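Long-range contact in AbiQ (Lactococcus lactis, PDB 4GLK), which acts as an RNA-cleaving toxin of a type III toxin-antitoxin system in antiviral defence and is neutralised by its cognate antitoxin RNA, AntiQ: residues E134-H142 against Y148-E159. The protein carries 1 engineered substitution. Residues are numbered along the deposited sequence; the frame is centred on the assembly and turned at random.
Sequences EVVYRKAAH and YLKFSCDFKLLE
Y137 OH is held by two hydrogen bonds. It donates to E159 OE1 at 2.6 Å, meeting the syn side of that oxygen 22° out of the carboxylate plane. It also accepts from K156 NZ at 2.8 Å. Y137 has CG anti to the backbone N (chi1 -173°), and this swings the ring toward the start of helix 155-166. There Y137 CE1 lies 3.8 Å from F155 CB. The two rings are tilted by 27° but slid apart, with little overlap. The F155 ring offers its edge to V136 CG1, 4.0 Å from F155 CE2, and C153 O lies over the centre of one face. K156 runs past A141 CB, and its CE comes to the edge of the H142 ring.

Y148 is a separate knob from helix 146-151, set among V135, V136, K139 and A140. K139 CB sits over one face of its ring in a CH-pi contact, 3.7 Å from the centroid, while V136 CG2 approaches Y148 CE2.

Further out, Y46 OH also bonds E159 OE1, and M92 of strand 79-94 touches F155. Knob-into-hole packing thus joins helices 126-143 and 146-151, while 134-142 and 155-159 run roughly at a right angle, beside the antiparallel sheet of the ToxN/AbiQ fold.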
# COMPACT_ATOMS: atom_id res chain seq x y z
N GLU A 134 7.77 -5.66 6.35
CA GLU A 134 8.20 -6.90 7.02
C GLU A 134 7.87 -6.83 8.49
O GLU A 134 7.31 -7.80 9.00
CB GLU A 134 9.71 -7.11 6.87
CG GLU A 134 10.09 -8.40 6.19
CD GLU A 134 11.58 -8.68 6.31
OE1 GLU A 134 11.95 -9.47 7.21
OE2 GLU A 134 12.37 -8.08 5.55
N VAL A 135 8.22 -5.71 9.19
CA VAL A 135 7.88 -5.53 10.60
C VAL A 135 6.34 -5.65 10.76
O VAL A 135 5.87 -6.44 11.53
CB VAL A 135 8.39 -4.17 11.17
CG1 VAL A 135 7.80 -3.88 12.56
CG2 VAL A 135 9.91 -4.15 11.25
N VAL A 136 5.58 -4.91 9.98
CA VAL A 136 4.10 -4.93 10.06
C VAL A 136 3.56 -6.37 9.83
O VAL A 136 2.71 -6.84 10.58
CB VAL A 136 3.49 -3.89 9.07
CG1 VAL A 136 1.98 -4.00 9.01
CG2 VAL A 136 3.89 -2.47 9.46
N TYR A 137 4.09 -7.05 8.81
CA TYR A 137 3.70 -8.43 8.46
C TYR A 137 3.93 -9.40 9.62
O TYR A 137 2.99 -10.07 10.04
CB TYR A 137 4.46 -8.90 7.21
CG TYR A 137 4.00 -10.23 6.67
CD1 TYR A 137 2.91 -10.32 5.80
CD2 TYR A 137 4.68 -11.41 6.98
CE1 TYR A 137 2.51 -11.54 5.27
CE2 TYR A 137 4.29 -12.64 6.45
CZ TYR A 137 3.20 -12.70 5.60
OH TYR A 137 2.81 -13.90 5.07
N ARG A 138 5.15 -9.42 10.17
CA ARG A 138 5.54 -10.30 11.26
C ARG A 138 4.79 -10.00 12.56
O ARG A 138 4.27 -10.93 13.18
CB ARG A 138 7.05 -10.27 11.49
CG ARG A 138 7.87 -10.81 10.32
CD ARG A 138 9.32 -10.89 10.73
NE ARG A 138 10.24 -10.98 9.59
CZ ARG A 138 11.06 -12.00 9.38
NH1 ARG A 138 11.04 -13.06 10.17
NH2 ARG A 138 11.88 -11.98 8.34
N LYS A 139 4.70 -8.73 12.94
CA LYS A 139 3.99 -8.32 14.17
C LYS A 139 2.51 -8.69 14.12
O LYS A 139 1.98 -9.19 15.11
CB LYS A 139 4.17 -6.82 14.45
CG LYS A 139 5.60 -6.44 14.86
CD LYS A 139 5.74 -6.25 16.36
CE LYS A 139 7.17 -6.06 16.78
NZ LYS A 139 7.29 -5.99 18.26
N ALA A 140 1.85 -8.50 12.96
CA ALA A 140 0.42 -8.83 12.84
C ALA A 140 0.10 -10.32 12.63
O ALA A 140 -0.85 -10.83 13.22
CB ALA A 140 -0.21 -8.01 11.71
N ALA A 141 0.86 -10.98 11.73
CA ALA A 141 0.61 -12.37 11.34
C ALA A 141 1.35 -13.44 12.11
O ALA A 141 0.83 -14.56 12.24
CB ALA A 141 0.86 -12.53 9.85
N HIS A 142 2.56 -13.15 12.62
CA HIS A 142 3.36 -14.16 13.32
C HIS A 142 3.40 -13.94 14.84
O HIS A 142 3.23 -14.90 15.59
CB HIS A 142 4.78 -14.23 12.75
CG HIS A 142 4.86 -14.64 11.30
ND1 HIS A 142 6.04 -14.51 10.60
CD2 HIS A 142 3.93 -15.16 10.48
CE1 HIS A 142 5.79 -14.96 9.38
NE2 HIS A 142 4.52 -15.35 9.27
N TYR A 148 -0.56 -3.94 16.13
CA TYR A 148 -0.48 -4.28 14.72
C TYR A 148 -1.65 -5.14 14.23
O TYR A 148 -2.17 -4.87 13.15
CB TYR A 148 0.86 -4.94 14.40
CG TYR A 148 2.05 -4.02 14.54
CD1 TYR A 148 2.62 -3.77 15.78
CD2 TYR A 148 2.66 -3.48 13.42
CE1 TYR A 148 3.75 -2.96 15.91
CE2 TYR A 148 3.79 -2.67 13.53
CZ TYR A 148 4.33 -2.41 14.78
OH TYR A 148 5.45 -1.62 14.87
N LEU A 149 -2.04 -6.17 15.00
CA LEU A 149 -3.13 -7.10 14.66
C LEU A 149 -4.43 -6.36 14.41
O LEU A 149 -5.10 -6.63 13.41
CB LEU A 149 -3.37 -8.10 15.81
CG LEU A 149 -3.19 -9.60 15.57
CD1 LEU A 149 -3.61 -10.36 16.81
CD2 LEU A 149 -4.04 -10.11 14.39
N LYS A 150 -4.79 -5.44 15.33
CA LYS A 150 -6.02 -4.65 15.27
C LYS A 150 -6.12 -3.66 14.11
O LYS A 150 -7.23 -3.38 13.65
CB LYS A 150 -6.31 -4.00 16.63
CG LYS A 150 -5.47 -2.77 16.97
CD LYS A 150 -5.88 -2.22 18.32
CE LYS A 150 -5.30 -0.85 18.57
NZ LYS A 150 -5.99 0.18 17.76
N PHE A 151 -4.98 -3.10 13.67
CA PHE A 151 -4.93 -2.14 12.55
C PHE A 151 -4.71 -2.78 11.21
O PHE A 151 -5.08 -2.22 10.19
CB PHE A 151 -3.82 -1.09 12.77
CG PHE A 151 -4.28 0.14 13.52
CD1 PHE A 151 -5.23 0.99 12.96
CD2 PHE A 151 -3.79 0.43 14.79
CE1 PHE A 151 -5.67 2.12 13.66
CE2 PHE A 151 -4.22 1.57 15.48
CZ PHE A 151 -5.17 2.40 14.91
N SER A 152 -4.08 -3.92 11.20
CA SER A 152 -3.76 -4.49 9.91
C SER A 152 -4.70 -5.51 9.38
O SER A 152 -5.50 -6.07 10.12
CB SER A 152 -2.31 -4.95 9.85
OG SER A 152 -2.08 -5.89 10.88
N CYS A 153 -4.63 -5.70 8.05
CA CYS A 153 -5.38 -6.69 7.29
C CYS A 153 -4.98 -8.04 7.85
O CYS A 153 -3.85 -8.21 8.32
CB CYS A 153 -5.01 -6.60 5.81
SG CYS A 153 -5.69 -5.15 4.95
N ASP A 154 -5.87 -9.03 7.76
CA ASP A 154 -5.52 -10.38 8.18
C ASP A 154 -4.73 -10.92 6.97
O ASP A 154 -5.33 -11.47 6.05
CB ASP A 154 -6.80 -11.19 8.46
CG ASP A 154 -6.58 -12.60 8.99
OD1 ASP A 154 -5.43 -13.10 8.88
OD2 ASP A 154 -7.56 -13.21 9.48
N PHE A 155 -3.40 -10.65 6.94
CA PHE A 155 -2.49 -10.99 5.84
C PHE A 155 -2.55 -12.43 5.35
O PHE A 155 -2.59 -12.66 4.15
CB PHE A 155 -1.05 -10.53 6.13
CG PHE A 155 -0.90 -9.04 6.35
CD1 PHE A 155 -1.34 -8.13 5.39
CD2 PHE A 155 -0.27 -8.55 7.49
CE1 PHE A 155 -1.23 -6.76 5.60
CE2 PHE A 155 -0.16 -7.17 7.70
CZ PHE A 155 -0.62 -6.28 6.75
N LYS A 156 -2.55 -13.39 6.28
CA LYS A 156 -2.61 -14.82 5.97
C LYS A 156 -3.90 -15.29 5.33
O LYS A 156 -3.86 -16.09 4.39
CB LYS A 156 -2.24 -15.64 7.20
CG LYS A 156 -0.79 -16.13 7.14
CD LYS A 156 0.28 -15.07 7.25
CE LYS A 156 1.59 -15.70 7.65
NZ LYS A 156 2.34 -16.23 6.48
N LEU A 157 -5.04 -14.78 5.80
CA LEU A 157 -6.35 -15.07 5.22
C LEU A 157 -6.39 -14.53 3.77
O LEU A 157 -6.86 -15.22 2.86
CB LEU A 157 -7.46 -14.42 6.09
CG LEU A 157 -8.89 -14.40 5.52
CD1 LEU A 157 -9.55 -15.75 5.64
CD2 LEU A 157 -9.74 -13.34 6.21
N LEU A 158 -5.84 -13.32 3.55
CA LEU A 158 -5.78 -12.70 2.23
C LEU A 158 -4.92 -13.53 1.27
O LEU A 158 -5.31 -13.73 0.14
CB LEU A 158 -5.28 -11.24 2.30
CG LEU A 158 -6.19 -10.19 2.95
CD1 LEU A 158 -5.48 -8.86 3.00
CD2 LEU A 158 -7.46 -9.95 2.14
N GLU A 159 -3.80 -14.08 1.77
CA GLU A 159 -2.91 -14.96 1.02
C GLU A 159 -3.63 -16.24 0.61
O GLU A 159 -3.52 -16.63 -0.54
CB GLU A 159 -1.66 -15.31 1.84
CG GLU A 159 -0.63 -14.20 1.88
CD GLU A 159 0.58 -14.45 2.76
OE1 GLU A 159 1.40 -13.51 2.90
OE2 GLU A 159 0.73 -15.57 3.27